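Local coordinates for conserved lipoprotein, putative (Clostridium novyi, PDB 4L1N), which is of unknown function but is a putative lipoprotein of the DUF4652 family, probably related to beta-propeller proteins, at residues K70-K84 with T119-L131. Numbering follows the deposited sequence.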
ATOM      1  N   LYS A  70       7.511   8.494  -3.876  1.00 73.24           N
ATOM      2  CA  LYS A  70       7.820   8.786  -2.479  1.00 71.63           C
ATOM      3  C   LYS A  70       9.173   8.177  -2.194  1.00 74.56           C
ATOM      4  O   LYS A  70       9.344   6.961  -2.312  1.00 72.44           O
ATOM      5  CB  LYS A  70       6.747   8.218  -1.530  1.00 71.96           C
ATOM      6  CG  LYS A  70       5.647   9.182  -1.105  1.00 86.08           C
ATOM      7  CD  LYS A  70       4.511   8.408  -0.409  1.00 88.18           C
ATOM      8  CE  LYS A  70       3.273   9.229  -0.169  1.00 89.25           C
ATOM      9  NZ  LYS A  70       2.042   8.423  -0.364  1.00 92.47           N
ATOM     10  N   ASN A  71      10.146   9.017  -1.870  1.00 73.21           N
ATOM     11  CA  ASN A  71      11.500   8.576  -1.571  1.00 74.53           C
ATOM     12  C   ASN A  71      11.612   7.977  -0.181  1.00 78.50           C
ATOM     13  O   ASN A  71      10.877   8.370   0.727  1.00 77.43           O
ATOM     14  CB  ASN A  71      12.437   9.761  -1.670  1.00 77.08           C
ATOM     15  CG  ASN A  71      13.263   9.793  -2.914  1.00 83.94           C
ATOM     16  OD1 ASN A  71      12.759   9.701  -4.040  1.00 74.51           O
ATOM     17  ND2 ASN A  71      14.551   9.974  -2.724  1.00 73.06           N
ATOM     18  N   SER A  72      12.566   7.060  -0.001  1.00 76.24           N
ATOM     19  CA  SER A  72      12.876   6.464   1.294  1.00 75.99           C
ATOM     20  C   SER A  72      13.529   7.546   2.178  1.00 83.19           C
ATOM     21  O   SER A  72      14.053   8.529   1.635  1.00 85.80           O
ATOM     22  CB  SER A  72      13.808   5.273   1.096  1.00 81.35           C
ATOM     23  OG  SER A  72      14.202   4.709   2.333  1.00 95.66           O
ATOM     24  N   SER A  73      13.510   7.387   3.521  1.00 79.02           N
ATOM     25  CA  SER A  73      14.120   8.399   4.409  1.00 80.71           C
ATOM     26  C   SER A  73      15.621   8.603   4.112  1.00 86.56           C
ATOM     27  O   SER A  73      16.062   9.748   4.065  1.00 89.29           O
ATOM     28  CB  SER A  73      13.918   8.047   5.881  1.00 83.64           C
ATOM     29  OG  SER A  73      14.882   7.123   6.357  1.00 96.72           O
ATOM     30  N   ASN A  74      16.375   7.502   3.858  1.00 81.25           N
ATOM     31  CA  ASN A  74      17.814   7.520   3.550  1.00 83.79           C
ATOM     32  C   ASN A  74      18.092   7.903   2.077  1.00 88.21           C
ATOM     33  O   ASN A  74      19.257   7.947   1.666  1.00 90.54           O
ATOM     34  CB  ASN A  74      18.461   6.151   3.878  1.00 82.02           C
ATOM     35  CG  ASN A  74      17.987   4.960   3.063  1.00105.90           C
ATOM     36  OD1 ASN A  74      17.020   5.012   2.287  1.00102.24           O
ATOM     37  ND2 ASN A  74      18.661   3.834   3.235  1.00 98.31           N
ATOM     38  N   ASN A  75      17.019   8.156   1.286  1.00 81.84           N
ATOM     39  CA  ASN A  75      17.029   8.522  -0.138  1.00 81.79           C
ATOM     40  C   ASN A  75      17.739   7.467  -1.015  1.00 85.74           C
ATOM     41  O   ASN A  75      18.177   7.789  -2.119  1.00 87.73           O
ATOM     42  CB  ASN A  75      17.626   9.923  -0.359  1.00 83.69           C
ATOM     43  CG  ASN A  75      16.742  11.043   0.138  1.00106.74           C
ATOM     44  OD1 ASN A  75      15.550  11.137  -0.191  1.00101.95           O
ATOM     45  ND2 ASN A  75      17.311  11.935   0.931  1.00 99.51           N
ATOM     46  N   LYS A  76      17.809   6.203  -0.539  1.00 80.49           N
ATOM     47  CA  LYS A  76      18.418   5.077  -1.266  1.00 80.96           C
ATOM     48  C   LYS A  76      17.394   4.471  -2.223  1.00 82.96           C
ATOM     49  O   LYS A  76      17.752   4.010  -3.305  1.00 84.70           O
ATOM     50  CB  LYS A  76      18.935   4.008  -0.281  1.00 83.34           C
ATOM     51  CG  LYS A  76      19.784   2.894  -0.897  1.00103.17           C
ATOM     52  CD  LYS A  76      19.998   1.742   0.092  1.00114.15           C
ATOM     53  CE  LYS A  76      21.023   0.730  -0.374  1.00126.12           C
ATOM     54  NZ  LYS A  76      22.293   0.815   0.405  1.00136.71           N
ATOM     55  N   PHE A  77      16.124   4.485  -1.824  1.00 76.37           N
ATOM     56  CA  PHE A  77      15.027   3.922  -2.589  1.00 73.71           C
ATOM     57  C   PHE A  77      13.913   4.930  -2.848  1.00 75.74           C
ATOM     58  O   PHE A  77      13.858   5.990  -2.222  1.00 76.70           O
ATOM     59  CB  PHE A  77      14.439   2.705  -1.847  1.00 73.17           C
ATOM     60  CG  PHE A  77      15.381   1.544  -1.660  1.00 76.06           C
ATOM     61  CD1 PHE A  77      15.787   0.774  -2.746  1.00 80.19           C
ATOM     62  CD2 PHE A  77      15.830   1.190  -0.394  1.00 78.98           C
ATOM     63  CE1 PHE A  77      16.661  -0.303  -2.573  1.00 82.32           C
ATOM     64  CE2 PHE A  77      16.707   0.115  -0.221  1.00 83.19           C
ATOM     65  CZ  PHE A  77      17.116  -0.626  -1.313  1.00 81.90           C
ATOM     66  N   SER A  78      13.016   4.569  -3.771  1.00 69.40           N
ATOM     67  CA  SER A  78      11.826   5.313  -4.143  1.00 67.41           C
ATOM     68  C   SER A  78      10.747   4.328  -4.575  1.00 69.70           C
ATOM     69  O   SER A  78      11.063   3.277  -5.140  1.00 70.61           O
ATOM     70  CB  SER A  78      12.125   6.324  -5.238  1.00 72.47           C
ATOM     71  OG  SER A  78      11.128   7.329  -5.221  1.00 80.51           O
ATOM     72  N   ALA A  79       9.482   4.643  -4.270  1.00 63.62           N
ATOM     73  CA  ALA A  79       8.338   3.794  -4.580  1.00 61.05           C
ATOM     74  C   ALA A  79       7.123   4.617  -5.027  1.00 63.49           C
ATOM     75  O   ALA A  79       7.043   5.806  -4.718  1.00 63.82           O
ATOM     76  CB  ALA A  79       7.977   2.952  -3.368  1.00 59.68           C
ATOM     77  N   CYS A  80       6.180   3.968  -5.757  1.00 57.80           N
ATOM     78  CA  CYS A  80       4.910   4.513  -6.256  1.00 56.18           C
ATOM     79  C   CYS A  80       3.967   3.358  -6.628  1.00 58.84           C
ATOM     80  O   CYS A  80       4.403   2.201  -6.635  1.00 58.23           O
ATOM     81  CB  CYS A  80       5.136   5.454  -7.440  1.00 58.61           C
ATOM     82  SG  CYS A  80       5.584   4.621  -8.993  1.00 64.34           S
ATOM     83  N   ILE A  81       2.686   3.673  -6.947  1.00 54.52           N
ATOM     84  CA  ILE A  81       1.692   2.688  -7.386  1.00 53.42           C
ATOM     85  C   ILE A  81       1.367   2.989  -8.842  1.00 61.70           C
ATOM     86  O   ILE A  81       0.747   4.021  -9.111  1.00 62.25           O
ATOM     87  CB  ILE A  81       0.401   2.651  -6.508  1.00 53.74           C
ATOM     88  CG1 ILE A  81       0.697   2.345  -5.037  1.00 51.01           C
ATOM     89  CG2 ILE A  81      -0.639   1.666  -7.084  1.00 54.95           C
ATOM     90  CD1 ILE A  81      -0.242   2.971  -4.125  1.00 53.01           C
ATOM     91  N   GLU A  82       1.767   2.083  -9.770  1.00 59.59           N
ATOM     92  CA  GLU A  82       1.517   2.186 -11.202  1.00 61.63           C
ATOM     93  C   GLU A  82       0.200   1.497 -11.576  1.00 67.25           C
ATOM     94  O   GLU A  82      -0.085   0.414 -11.069  1.00 66.38           O
ATOM     95  CB  GLU A  82       2.710   1.591 -11.991  1.00 64.62           C
ATOM     96  CG  GLU A  82       2.494   1.278 -13.476  1.00 74.50           C
ATOM     97  CD  GLU A  82       2.248   2.407 -14.467  1.00 91.57           C
ATOM     98  OE1 GLU A  82       2.094   3.569 -14.029  1.00 83.70           O
ATOM     99  OE2 GLU A  82       2.193   2.125 -15.689  1.00 81.15           O
ATOM    100  N   GLY A  83      -0.582   2.141 -12.447  1.00 65.65           N
ATOM    101  CA  GLY A  83      -1.816   1.587 -12.995  1.00 65.65           C
ATOM    102  C   GLY A  83      -3.140   2.161 -12.549  1.00 68.60           C
ATOM    103  O   GLY A  83      -4.187   1.743 -13.058  1.00 68.34           O
ATOM    104  N   LYS A  84      -3.120   3.115 -11.600  1.00 64.52           N
ATOM    105  CA  LYS A  84      -4.362   3.670 -11.069  1.00 63.02           C
ATOM    106  C   LYS A  84      -4.425   5.223 -11.081  1.00 71.04           C
ATOM    107  O   LYS A  84      -5.317   5.809 -10.462  1.00 70.96           O
ATOM    108  CB  LYS A  84      -4.573   3.147  -9.651  1.00 60.49           C
ATOM    109  CG  LYS A  84      -4.918   1.676  -9.530  1.00 54.15           C
ATOM    110  CD  LYS A  84      -5.038   1.361  -8.050  1.00 60.05           C
ATOM    111  CE  LYS A  84      -6.323   0.673  -7.659  1.00 64.00           C
ATOM    112  NZ  LYS A  84      -7.502   1.559  -7.640  1.00 67.53           N
ATOM    113  N   THR A 119      -5.940  -4.762  -4.630  1.00 51.63           N
ATOM    114  CA  THR A 119      -4.891  -3.879  -5.126  1.00 50.85           C
ATOM    115  C   THR A 119      -4.150  -3.083  -4.040  1.00 53.30           C
ATOM    116  O   THR A 119      -4.787  -2.691  -3.060  1.00 52.32           O
ATOM    117  CB  THR A 119      -5.572  -2.856  -6.072  1.00 54.07           C
ATOM    118  OG1 THR A 119      -4.586  -2.045  -6.679  1.00 55.10           O
ATOM    119  CG2 THR A 119      -6.588  -1.945  -5.358  1.00 48.37           C
ATOM    120  N   PRO A 120      -2.847  -2.718  -4.214  1.00 49.03           N
ATOM    121  CA  PRO A 120      -2.268  -1.725  -3.297  1.00 47.09           C
ATOM    122  C   PRO A 120      -3.026  -0.413  -3.549  1.00 50.95           C
ATOM    123  O   PRO A 120      -3.226  -0.059  -4.715  1.00 52.95           O
ATOM    124  CB  PRO A 120      -0.797  -1.641  -3.726  1.00 49.26           C
ATOM    125  CG  PRO A 120      -0.739  -2.170  -5.057  1.00 55.38           C
ATOM    126  CD  PRO A 120      -1.907  -3.058  -5.300  1.00 51.40           C
ATOM    127  N   LYS A 121      -3.517   0.262  -2.500  1.00 44.34           N
ATOM    128  CA  LYS A 121      -4.287   1.501  -2.658  1.00 43.96           C
ATOM    129  C   LYS A 121      -3.510   2.728  -2.148  1.00 51.14           C
ATOM    130  O   LYS A 121      -3.647   3.808  -2.732  1.00 53.49           O
ATOM    131  CB  LYS A 121      -5.646   1.379  -1.939  1.00 44.01           C
ATOM    132  CG  LYS A 121      -6.585   2.568  -2.071  1.00 56.95           C
ATOM    133  CD  LYS A 121      -7.006   2.893  -3.499  1.00 60.79           C
ATOM    134  CE  LYS A 121      -8.485   3.097  -3.611  1.00 65.16           C
ATOM    135  NZ  LYS A 121      -8.973   2.648  -4.936  1.00 85.74           N
ATOM    136  N   TYR A 122      -2.742   2.577  -1.045  1.00 46.87           N
ATOM    137  CA  TYR A 122      -1.921   3.634  -0.431  1.00 46.33           C
ATOM    138  C   TYR A 122      -0.628   3.024   0.074  1.00 52.11           C
ATOM    139  O   TYR A 122      -0.649   1.950   0.680  1.00 51.42           O
ATOM    140  CB  TYR A 122      -2.652   4.385   0.712  1.00 45.15           C
ATOM    141  CG  TYR A 122      -1.815   5.471   1.374  1.00 45.36           C
ATOM    142  CD1 TYR A 122      -0.993   5.182   2.461  1.00 46.58           C
ATOM    143  CD2 TYR A 122      -1.840   6.781   0.908  1.00 46.35           C
ATOM    144  CE1 TYR A 122      -0.186   6.162   3.039  1.00 48.63           C
ATOM    145  CE2 TYR A 122      -1.028   7.766   1.471  1.00 45.36           C
ATOM    146  CZ  TYR A 122      -0.205   7.455   2.539  1.00 54.65           C
ATOM    147  OH  TYR A 122       0.603   8.423   3.103  1.00 58.60           O
ATOM    148  N   ILE A 123       0.498   3.704  -0.201  1.00 49.62           N
ATOM    149  CA  ILE A 123       1.805   3.262   0.242  1.00 49.79           C
ATOM    150  C   ILE A 123       2.584   4.448   0.811  1.00 55.62           C
ATOM    151  O   ILE A 123       2.459   5.579   0.335  1.00 55.73           O
ATOM    152  CB  ILE A 123       2.633   2.504  -0.859  1.00 54.35           C
ATOM    153  CG1 ILE A 123       3.154   3.433  -1.986  1.00 55.60           C
ATOM    154  CG2 ILE A 123       1.910   1.256  -1.409  1.00 54.85           C
ATOM    155  CD1 ILE A 123       4.364   2.997  -2.630  1.00 54.45           C
ATOM    156  N   ASP A 124       3.383   4.168   1.843  1.00 53.77           N
ATOM    157  CA  ASP A 124       4.326   5.084   2.476  1.00 55.37           C
ATOM    158  C   ASP A 124       5.392   4.269   3.172  1.00 60.50           C
ATOM    159  O   ASP A 124       5.214   3.063   3.346  1.00 61.31           O
ATOM    160  CB  ASP A 124       3.669   6.076   3.421  1.00 56.81           C
ATOM    161  CG  ASP A 124       4.343   7.435   3.431  1.00 66.91           C
ATOM    162  OD1 ASP A 124       5.543   7.516   3.029  1.00 63.00           O
ATOM    163  OD2 ASP A 124       3.676   8.426   3.847  1.00 76.56           O
ATOM    164  N   TRP A 125       6.516   4.894   3.526  1.00 56.13           N
ATOM    165  CA  TRP A 125       7.635   4.156   4.096  1.00 55.30           C
ATOM    166  C   TRP A 125       7.476   3.884   5.587  1.00 57.95           C
ATOM    167  O   TRP A 125       7.020   4.750   6.329  1.00 59.24           O
ATOM    168  CB  TRP A 125       8.945   4.884   3.805  1.00 55.61           C
ATOM    169  CG  TRP A 125       9.288   4.863   2.345  1.00 57.12           C
ATOM    170  CD1 TRP A 125       8.992   5.818   1.417  1.00 60.38           C
ATOM    171  CD2 TRP A 125       9.983   3.820   1.641  1.00 57.67           C
ATOM    172  NE1 TRP A 125       9.509   5.461   0.187  1.00 60.78           N
ATOM    173  CE2 TRP A 125      10.115   4.234   0.297  1.00 62.32           C
ATOM    174  CE3 TRP A 125      10.537   2.582   2.024  1.00 58.89           C
ATOM    175  CZ2 TRP A 125      10.743   3.440  -0.675  1.00 62.68           C
ATOM    176  CZ3 TRP A 125      11.175   1.805   1.062  1.00 61.15           C
ATOM    177  CH2 TRP A 125      11.248   2.221  -0.272  1.00 62.48           C
ATOM    178  N   PHE A 126       7.843   2.660   6.012  1.00 52.41           N
ATOM    179  CA  PHE A 126       7.819   2.208   7.407  1.00 50.79           C
ATOM    180  C   PHE A 126       9.215   2.393   8.002  1.00 58.91           C
ATOM    181  O   PHE A 126       9.353   2.862   9.132  1.00 61.18           O
ATOM    182  CB  PHE A 126       7.348   0.744   7.512  1.00 50.47           C
ATOM    183  CG  PHE A 126       7.311   0.196   8.915  1.00 51.32           C
ATOM    184  CD1 PHE A 126       8.422  -0.432   9.463  1.00 56.00           C
ATOM    185  CD2 PHE A 126       6.168   0.316   9.694  1.00 52.35           C
ATOM    186  CE1 PHE A 126       8.399  -0.909  10.772  1.00 57.29           C
ATOM    187  CE2 PHE A 126       6.142  -0.163  11.006  1.00 55.50           C
ATOM    188  CZ  PHE A 126       7.256  -0.779  11.533  1.00 55.41           C
ATOM    189  N   ASP A 127      10.236   1.980   7.251  1.00 56.30           N
ATOM    190  CA  ASP A 127      11.654   2.114   7.560  1.00 58.59           C
ATOM    191  C   ASP A 127      12.420   2.098   6.206  1.00 65.71           C
ATOM    192  O   ASP A 127      11.803   2.328   5.169  1.00 63.25           O
ATOM    193  CB  ASP A 127      12.147   1.067   8.599  1.00 60.68           C
ATOM    194  CG  ASP A 127      12.018  -0.416   8.274  1.00 69.48           C
ATOM    195  OD1 ASP A 127      12.041  -0.772   7.069  1.00 70.15           O
ATOM    196  OD2 ASP A 127      11.987  -1.232   9.230  1.00 72.38           O
ATOM    197  N   ASP A 128      13.734   1.868   6.200  1.00 68.10           N
ATOM    198  CA  ASP A 128      14.500   1.932   4.948  1.00 70.98           C
ATOM    199  C   ASP A 128      14.385   0.665   4.097  1.00 75.40           C
ATOM    200  O   ASP A 128      14.897   0.656   2.971  1.00 77.82           O
ATOM    201  CB  ASP A 128      15.982   2.258   5.222  1.00 76.78           C
ATOM    202  CG  ASP A 128      16.183   3.577   5.953  1.00 93.27           C
ATOM    203  OD1 ASP A 128      15.748   4.628   5.421  1.00 93.40           O
ATOM    204  OD2 ASP A 128      16.766   3.558   7.059  1.00102.98           O
ATOM    205  N   ASN A 129      13.687  -0.374   4.591  1.00 69.15           N
ATOM    206  CA  ASN A 129      13.550  -1.635   3.859  1.00 67.82           C
ATOM    207  C   ASN A 129      12.117  -2.093   3.710  1.00 66.68           C
ATOM    208  O   ASN A 129      11.875  -3.062   2.993  1.00 65.50           O
ATOM    209  CB  ASN A 129      14.353  -2.737   4.543  1.00 72.58           C
ATOM    210  CG  ASN A 129      15.815  -2.421   4.662  1.00101.60           C
ATOM    211  OD1 ASN A 129      16.539  -2.275   3.663  1.00 95.91           O
ATOM    212  ND2 ASN A 129      16.262  -2.264   5.895  1.00 97.55           N
ATOM    213  N   ASN A 130      11.167  -1.425   4.376  1.00 61.07           N
ATOM    214  CA  ASN A 130       9.760  -1.819   4.309  1.00 57.59           C
ATOM    215  C   ASN A 130       8.841  -0.651   4.024  1.00 58.84           C
ATOM    216  O   ASN A 130       9.144   0.489   4.379  1.00 58.78           O
ATOM    217  CB  ASN A 130       9.317  -2.483   5.622  1.00 54.74           C
ATOM    218  CG  ASN A 130      10.182  -3.624   6.075  1.00 62.94           C
ATOM    219  OD1 ASN A 130       9.969  -4.779   5.727  1.00 54.76           O
ATOM    220  ND2 ASN A 130      11.172  -3.323   6.883  1.00 56.24           N
ATOM    221  N   LEU A 131       7.677  -0.965   3.444  1.00 53.41           N
ATOM    222  CA  LEU A 131       6.595  -0.028   3.164  1.00 51.55           C
ATOM    223  C   LEU A 131       5.385  -0.309   4.048  1.00 55.12           C
ATOM    224  O   LEU A 131       5.218  -1.422   4.562  1.00 55.82           O
ATOM    225  CB  LEU A 131       6.130  -0.138   1.696  1.00 50.93           C
ATOM    226  CG  LEU A 131       7.013   0.379   0.577  1.00 56.16           C
ATOM    227  CD1 LEU A 131       6.591  -0.224  -0.722  1.00 54.74           C
ATOM    228  CD2 LEU A 131       6.951   1.890   0.471  1.00 59.78           C
TER
HETATM  229  O   HOH W   1      -9.869   0.490  -6.401  1.00 56.96           O
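Trp125, on strand 118-125, pushes its indole against Lys70 and Ser72 of the hairpin formed by strands 70-71 and 77-82. Its CB already points toward the hairpin, and CG anti to the carbonyl carbon (chi1 -68°) sets the indole edge across both strands. CD1 comes near Asn71 O, and Trp125 NE1 donates to Lys70 O over 2.9 Å with an N-H...O angle of 177°. The acceptor lies in the indole plane, whereas the donor stands above the carbonyl plane; Ala79 N, the hairpin's own donor, reaches Lys70 O from the opposite face. The five-membered ring takes a CH-pi contact from Ser72 CA, 3.7 Å from its centroid, while Leu131 CD2 sits over the opposite face of the indole. Farther out, CZ2 meets Ala79 CB. Trp125 CH2 ends 3.6 Å from Phe77 CB. The axes of 77-82 and 119-125 run antiparallel (172°) and come no nearer than 7.5 Å, so side chains make this junction. Strands 70-71 and 118-125 are the outermost of one nine-stranded antiparallel sheet, which must bend to bring its ends together. Ala79 CB also packs on Ile123 CD1 at 3.7 Å, and Ile81 CD1 on Ile123 CG2 at 3.9 Å. Lys70 NZ donates to Ile123 O at 3.0 Å, almost in line with the carbonyl bond. Beyond the tryptophan, Ser73 OG donates to Asp128 OD1 at 2.8 Å on its syn side, and the Asn74 amide stacks on that carboxylate.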